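Local structure of alpha-rhamnosidase (Dictyoglomus thermophilum, 6I60) at residues T759-T772 / M822-I834. The protein probably hydrolyses alpha-L-rhamnosides, releasing their terminal non-reducing alpha-L-rhamnose residues. Sequence-based numbering, arbitrary orientation.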
loop_
_atom_site.group_PDB
_atom_site.type_symbol
_atom_site.label_atom_id
_atom_site.label_comp_id
_atom_site.label_asym_id
_atom_site.label_seq_id
_atom_site.Cartn_x
_atom_site.Cartn_y
_atom_site.Cartn_z
ATOM N N THR A 759 12.168 -5.019 21.983
ATOM C CA THR A 759 11.113 -4.066 21.672
ATOM C C THR A 759 10.057 -4.714 20.790
ATOM O O THR A 759 10.351 -5.606 19.990
ATOM C CB THR A 759 11.679 -2.829 20.963
ATOM O OG1 THR A 759 12.437 -3.239 19.817
ATOM C CG2 THR A 759 12.577 -2.038 21.901
ATOM N N GLY A 760 8.822 -4.244 20.937
ATOM C CA GLY A 760 7.721 -4.696 20.115
ATOM C C GLY A 760 7.675 -3.972 18.785
ATOM O O GLY A 760 8.668 -3.417 18.309
ATOM N N ILE A 761 6.485 -3.968 18.180
ATOM C CA ILE A 761 6.339 -3.372 16.857
ATOM C C ILE A 761 6.480 -1.855 16.917
ATOM O O ILE A 761 6.971 -1.233 15.967
ATOM C CB ILE A 761 4.998 -3.791 16.225
ATOM C CG1 ILE A 761 3.820 -3.304 17.069
ATOM C CG2 ILE A 761 4.929 -5.298 16.070
ATOM C CD1 ILE A 761 2.488 -3.448 16.375
ATOM N N VAL A 762 6.071 -1.236 18.027
ATOM C CA VAL A 762 6.085 0.223 18.118
ATOM C C VAL A 762 7.510 0.736 18.275
ATOM O O VAL A 762 7.968 1.591 17.508
ATOM C CB VAL A 762 5.186 0.699 19.274
ATOM C CG1 VAL A 762 5.516 2.139 19.641
ATOM C CG2 VAL A 762 3.715 0.554 18.906
ATOM N N ALA A 763 8.233 0.225 19.273
ATOM C CA ALA A 763 9.563 0.737 19.571
ATOM C C ALA A 763 10.617 0.275 18.572
ATOM O O ALA A 763 11.648 0.944 18.433
ATOM C CB ALA A 763 9.976 0.334 20.987
ATOM N N THR A 764 10.393 -0.845 17.878
ATOM C CA THR A 764 11.335 -1.260 16.842
ATOM C C THR A 764 11.380 -0.254 15.702
ATOM O O THR A 764 12.424 -0.087 15.061
ATOM C CB THR A 764 10.970 -2.645 16.307
ATOM O OG1 THR A 764 10.710 -3.531 17.401
ATOM C CG2 THR A 764 12.105 -3.212 15.467
ATOM N N ARG A 765 10.262 0.427 15.441
ATOM C CA ARG A 765 10.217 1.439 14.393
ATOM C C ARG A 765 11.055 2.667 14.732
ATOM O O ARG A 765 11.466 3.394 13.819
ATOM C CB ARG A 765 8.762 1.844 14.135
ATOM C CG ARG A 765 8.548 2.710 12.904
ATOM C CD ARG A 765 8.010 4.078 13.288
ATOM N NE ARG A 765 8.038 5.022 12.174
ATOM C CZ ARG A 765 9.078 5.790 11.871
ATOM N NH1 ARG A 765 10.187 5.725 12.596
ATOM N NH2 ARG A 765 9.012 6.623 10.841
ATOM N N TYR A 766 11.335 2.911 16.015
ATOM C CA TYR A 766 12.060 4.103 16.431
ATOM C C TYR A 766 13.458 3.831 16.967
ATOM O O TYR A 766 14.262 4.765 17.031
ATOM C CB TYR A 766 11.272 4.861 17.512
ATOM C CG TYR A 766 9.854 5.222 17.128
ATOM C CD1 TYR A 766 9.597 6.204 16.179
ATOM C CD2 TYR A 766 8.771 4.588 17.723
ATOM C CE1 TYR A 766 8.301 6.540 15.829
ATOM C CE2 TYR A 766 7.471 4.917 17.380
ATOM C CZ TYR A 766 7.241 5.892 16.433
ATOM O OH TYR A 766 5.950 6.223 16.089
ATOM N N ILE A 767 13.769 2.591 17.351
ATOM C CA ILE A 767 15.016 2.331 18.066
ATOM C C ILE A 767 16.224 2.546 17.160
ATOM O O ILE A 767 17.251 3.079 17.596
ATOM C CB ILE A 767 15.003 0.916 18.672
ATOM C CG1 ILE A 767 16.314 0.641 19.413
ATOM C CG2 ILE A 767 14.758 -0.132 17.598
ATOM C CD1 ILE A 767 16.152 -0.238 20.633
ATOM N N PHE A 768 16.127 2.151 15.888
ATOM C CA PHE A 768 17.275 2.285 14.997
ATOM C C PHE A 768 17.580 3.748 14.703
ATOM O O PHE A 768 18.750 4.139 14.621
ATOM C CB PHE A 768 17.029 1.515 13.700
ATOM C CG PHE A 768 16.938 0.033 13.888
ATOM C CD1 PHE A 768 18.083 -0.732 14.014
ATOM C CD2 PHE A 768 15.707 -0.594 13.949
ATOM C CE1 PHE A 768 18.003 -2.099 14.194
ATOM C CE2 PHE A 768 15.619 -1.960 14.127
ATOM C CZ PHE A 768 16.769 -2.713 14.249
ATOM N N ASP A 769 16.540 4.570 14.542
ATOM C CA ASP A 769 16.754 5.991 14.291
ATOM C C ASP A 769 17.262 6.715 15.533
ATOM O O ASP A 769 18.008 7.693 15.413
ATOM C CB ASP A 769 15.461 6.635 13.792
ATOM C CG ASP A 769 15.117 6.226 12.371
ATOM O OD1 ASP A 769 16.026 6.225 11.513
ATOM O OD2 ASP A 769 13.937 5.911 12.109
ATOM N N VAL A 770 16.876 6.257 16.725
ATOM C CA VAL A 770 17.325 6.910 17.951
ATOM C C VAL A 770 18.831 6.741 18.123
ATOM O O VAL A 770 19.553 7.711 18.386
ATOM C CB VAL A 770 16.551 6.368 19.168
ATOM C CG1 VAL A 770 17.334 6.615 20.449
ATOM C CG2 VAL A 770 15.175 7.014 19.256
ATOM N N LEU A 771 19.329 5.511 17.972
ATOM C CA LEU A 771 20.767 5.284 18.091
ATOM C C LEU A 771 21.541 5.984 16.982
ATOM O O LEU A 771 22.656 6.464 17.214
ATOM C CB LEU A 771 21.073 3.784 18.080
ATOM C CG LEU A 771 20.142 2.866 18.874
ATOM C CD1 LEU A 771 20.342 1.415 18.463
ATOM C CD2 LEU A 771 20.348 3.038 20.368
ATOM N N THR A 772 20.971 6.061 15.778
ATOM C CA THR A 772 21.664 6.726 14.681
ATOM C C THR A 772 21.734 8.232 14.902
ATOM O O THR A 772 22.757 8.862 14.604
ATOM C CB THR A 772 20.973 6.408 13.355
ATOM O OG1 THR A 772 20.836 4.988 13.216
ATOM C CG2 THR A 772 21.783 6.954 12.188
ATOM N N MET A 822 4.161 -5.673 10.284
ATOM C CA MET A 822 4.327 -4.647 11.310
ATOM C C MET A 822 5.795 -4.445 11.669
ATOM O O MET A 822 6.228 -3.315 11.926
ATOM C CB MET A 822 3.514 -5.010 12.552
ATOM C CG MET A 822 3.520 -6.492 12.889
ATOM S SD MET A 822 2.346 -6.897 14.197
ATOM C CE MET A 822 3.126 -8.331 14.929
ATOM N N PHE A 823 6.577 -5.523 11.684
ATOM C CA PHE A 823 7.995 -5.424 12.011
ATOM C C PHE A 823 8.857 -5.006 10.825
ATOM O O PHE A 823 10.085 -4.964 10.962
ATOM C CB PHE A 823 8.503 -6.759 12.569
ATOM C CG PHE A 823 8.222 -6.954 14.035
ATOM C CD1 PHE A 823 8.752 -6.089 14.978
ATOM C CD2 PHE A 823 7.426 -8.004 14.468
ATOM C CE1 PHE A 823 8.495 -6.268 16.326
ATOM C CE2 PHE A 823 7.166 -8.187 15.814
ATOM C CZ PHE A 823 7.702 -7.318 16.744
ATOM N N GLY A 824 8.257 -4.691 9.677
ATOM C CA GLY A 824 8.991 -4.349 8.475
ATOM C C GLY A 824 9.519 -2.935 8.395
ATOM O O GLY A 824 10.068 -2.550 7.360
ATOM N N SER A 825 9.380 -2.145 9.461
ATOM C CA SER A 825 9.832 -0.759 9.442
ATOM C C SER A 825 11.345 -0.623 9.337
ATOM O O SER A 825 11.833 0.489 9.111
ATOM C CB SER A 825 9.340 -0.031 10.693
ATOM O OG SER A 825 9.406 -0.869 11.834
ATOM N N VAL A 826 12.095 -1.714 9.495
ATOM C CA VAL A 826 13.550 -1.628 9.434
ATOM C C VAL A 826 14.017 -1.342 8.015
ATOM O O VAL A 826 15.101 -0.783 7.809
ATOM C CB VAL A 826 14.175 -2.917 9.994
ATOM C CG1 VAL A 826 15.694 -2.834 9.989
ATOM C CG2 VAL A 826 13.672 -3.154 11.394
ATOM N N ASP A 827 13.209 -1.704 7.013
ATOM C CA ASP A 827 13.594 -1.438 5.632
ATOM C C ASP A 827 13.728 0.054 5.364
ATOM O O ASP A 827 14.518 0.461 4.505
ATOM C CB ASP A 827 12.585 -2.061 4.671
ATOM C CG ASP A 827 13.216 -2.471 3.360
ATOM O OD1 ASP A 827 14.135 -3.318 3.385
ATOM O OD2 ASP A 827 12.802 -1.939 2.307
ATOM N N ALA A 828 12.970 0.883 6.085
ATOM C CA ALA A 828 13.153 2.326 5.972
ATOM C C ALA A 828 14.512 2.756 6.506
ATOM O O ALA A 828 15.109 3.707 5.988
ATOM C CB ALA A 828 12.034 3.060 6.710
ATOM N N TRP A 829 15.016 2.069 7.533
ATOM C CA TRP A 829 16.338 2.384 8.059
ATOM C C TRP A 829 17.433 2.064 7.050
ATOM O O TRP A 829 18.461 2.751 7.013
ATOM C CB TRP A 829 16.572 1.626 9.366
ATOM C CG TRP A 829 17.830 2.011 10.078
ATOM C CD1 TRP A 829 18.090 3.195 10.700
ATOM C CD2 TRP A 829 19.001 1.204 10.243
ATOM N NE1 TRP A 829 19.352 3.179 11.241
ATOM C CE2 TRP A 829 19.933 1.966 10.975
ATOM C CE3 TRP A 829 19.353 -0.089 9.842
ATOM C CZ2 TRP A 829 21.193 1.480 11.315
ATOM C CZ3 TRP A 829 20.606 -0.571 10.183
ATOM C CH2 TRP A 829 21.510 0.211 10.912
ATOM N N PHE A 830 17.233 1.034 6.222
ATOM C CA PHE A 830 18.230 0.693 5.213
ATOM C C PHE A 830 18.368 1.800 4.175
ATOM O O PHE A 830 19.473 2.075 3.694
ATOM C CB PHE A 830 17.862 -0.626 4.532
ATOM C CG PHE A 830 17.810 -1.800 5.466
ATOM C CD1 PHE A 830 18.591 -1.831 6.610
ATOM C CD2 PHE A 830 16.983 -2.878 5.194
ATOM C CE1 PHE A 830 18.546 -2.915 7.467
ATOM C CE2 PHE A 830 16.932 -3.963 6.046
ATOM C CZ PHE A 830 17.715 -3.983 7.184
ATOM N N TYR A 831 17.257 2.447 3.818
ATOM C CA TYR A 831 17.291 3.504 2.814
ATOM C C TYR A 831 17.885 4.792 3.376
ATOM O O TYR A 831 18.765 5.400 2.756
ATOM C CB TYR A 831 15.881 3.766 2.282
ATOM C CG TYR A 831 15.394 2.776 1.249
ATOM C CD1 TYR A 831 14.735 1.615 1.629
ATOM C CD2 TYR A 831 15.575 3.012 -0.108
ATOM C CE1 TYR A 831 14.279 0.711 0.687
ATOM C CE2 TYR A 831 15.122 2.113 -1.057
ATOM C CZ TYR A 831 14.476 0.965 -0.653
ATOM O OH TYR A 831 14.024 0.068 -1.590
ATOM N N ARG A 832 17.416 5.216 4.553
ATOM C CA ARG A 832 17.739 6.545 5.061
ATOM C C ARG A 832 19.098 6.604 5.752
ATOM O O ARG A 832 19.717 7.673 5.788
ATOM C CB ARG A 832 16.652 7.012 6.032
ATOM C CG ARG A 832 15.236 6.946 5.477
ATOM C CD ARG A 832 14.203 7.413 6.500
ATOM N NE ARG A 832 14.693 7.306 7.873
ATOM C CZ ARG A 832 14.879 8.342 8.685
ATOM N NH1 ARG A 832 14.617 9.575 8.269
ATOM N NH2 ARG A 832 15.332 8.147 9.918
ATOM N N VAL A 833 19.577 5.493 6.311
ATOM C CA VAL A 833 20.804 5.480 7.107
ATOM C C VAL A 833 21.914 4.691 6.414
ATOM O O VAL A 833 22.976 5.238 6.111
ATOM C CB VAL A 833 20.536 4.944 8.531
ATOM C CG1 VAL A 833 21.844 4.691 9.263
ATOM C CG2 VAL A 833 19.674 5.929 9.301
ATOM N N ILE A 834 21.687 3.401 6.158
ATOM C CA ILE A 834 22.722 2.565 5.551
ATOM C C ILE A 834 23.085 3.096 4.170
ATOM O O ILE A 834 24.248 3.403 3.885
ATOM C CB ILE A 834 22.269 1.097 5.492
ATOM C CG1 ILE A 834 22.255 0.493 6.898
ATOM C CG2 ILE A 834 23.174 0.290 4.568
ATOM C CD1 ILE A 834 22.053 -1.002 6.918
HETATM O O HOH W 1 12.167 -0.452 12.286
#
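The W829 indole is packed on both faces. F768 CB lies over one, 3.6 Å from the centroid of the five-membered ring, a CH-pi contact. V833 CB of its own helix covers the opposite face. At the ring edge NE1 donates to T772 OG1 at 3.1 Å, close to the indole plane, with an N-H...acceptor angle of 161°. D769 OD1 lies at the same edge, beside CD1. F823 takes I761 CG2 over one face, 3.6 Å from the ring centroid, and has T764 OG1 at its edge, near the ring plane. I761 CG2 lies anti to the carbonyl carbon, beside the backbone N, from where it reaches both F823 and M822 SD. T772 OG1 in turn donates a hydrogen bond to F768 O, the carbonyl one turn earlier. CG2 of T772 meets the methyls of V833 tip to tip. V826 CG2 packs on F768 CE2. Mid-contact, a water bridges T764 O and S825 OG, each at 2.8 Å. D769 OD1 forms a salt bridge with R832 NH2, its hydrogen bond weak, the carboxylate and guanidinium planes 88° apart. R765 completes this network with a long link to D769; its NH2 forms a salt bridge with E515 and a hydrogen bond with the Y571 hydroxyl. The helices run nearly parallel, at 18°, within the six-hairpin glycosidase domain. The indole bond to T772 fixes how the ring is turned, and D769 probably offsets the nearby arginine charges.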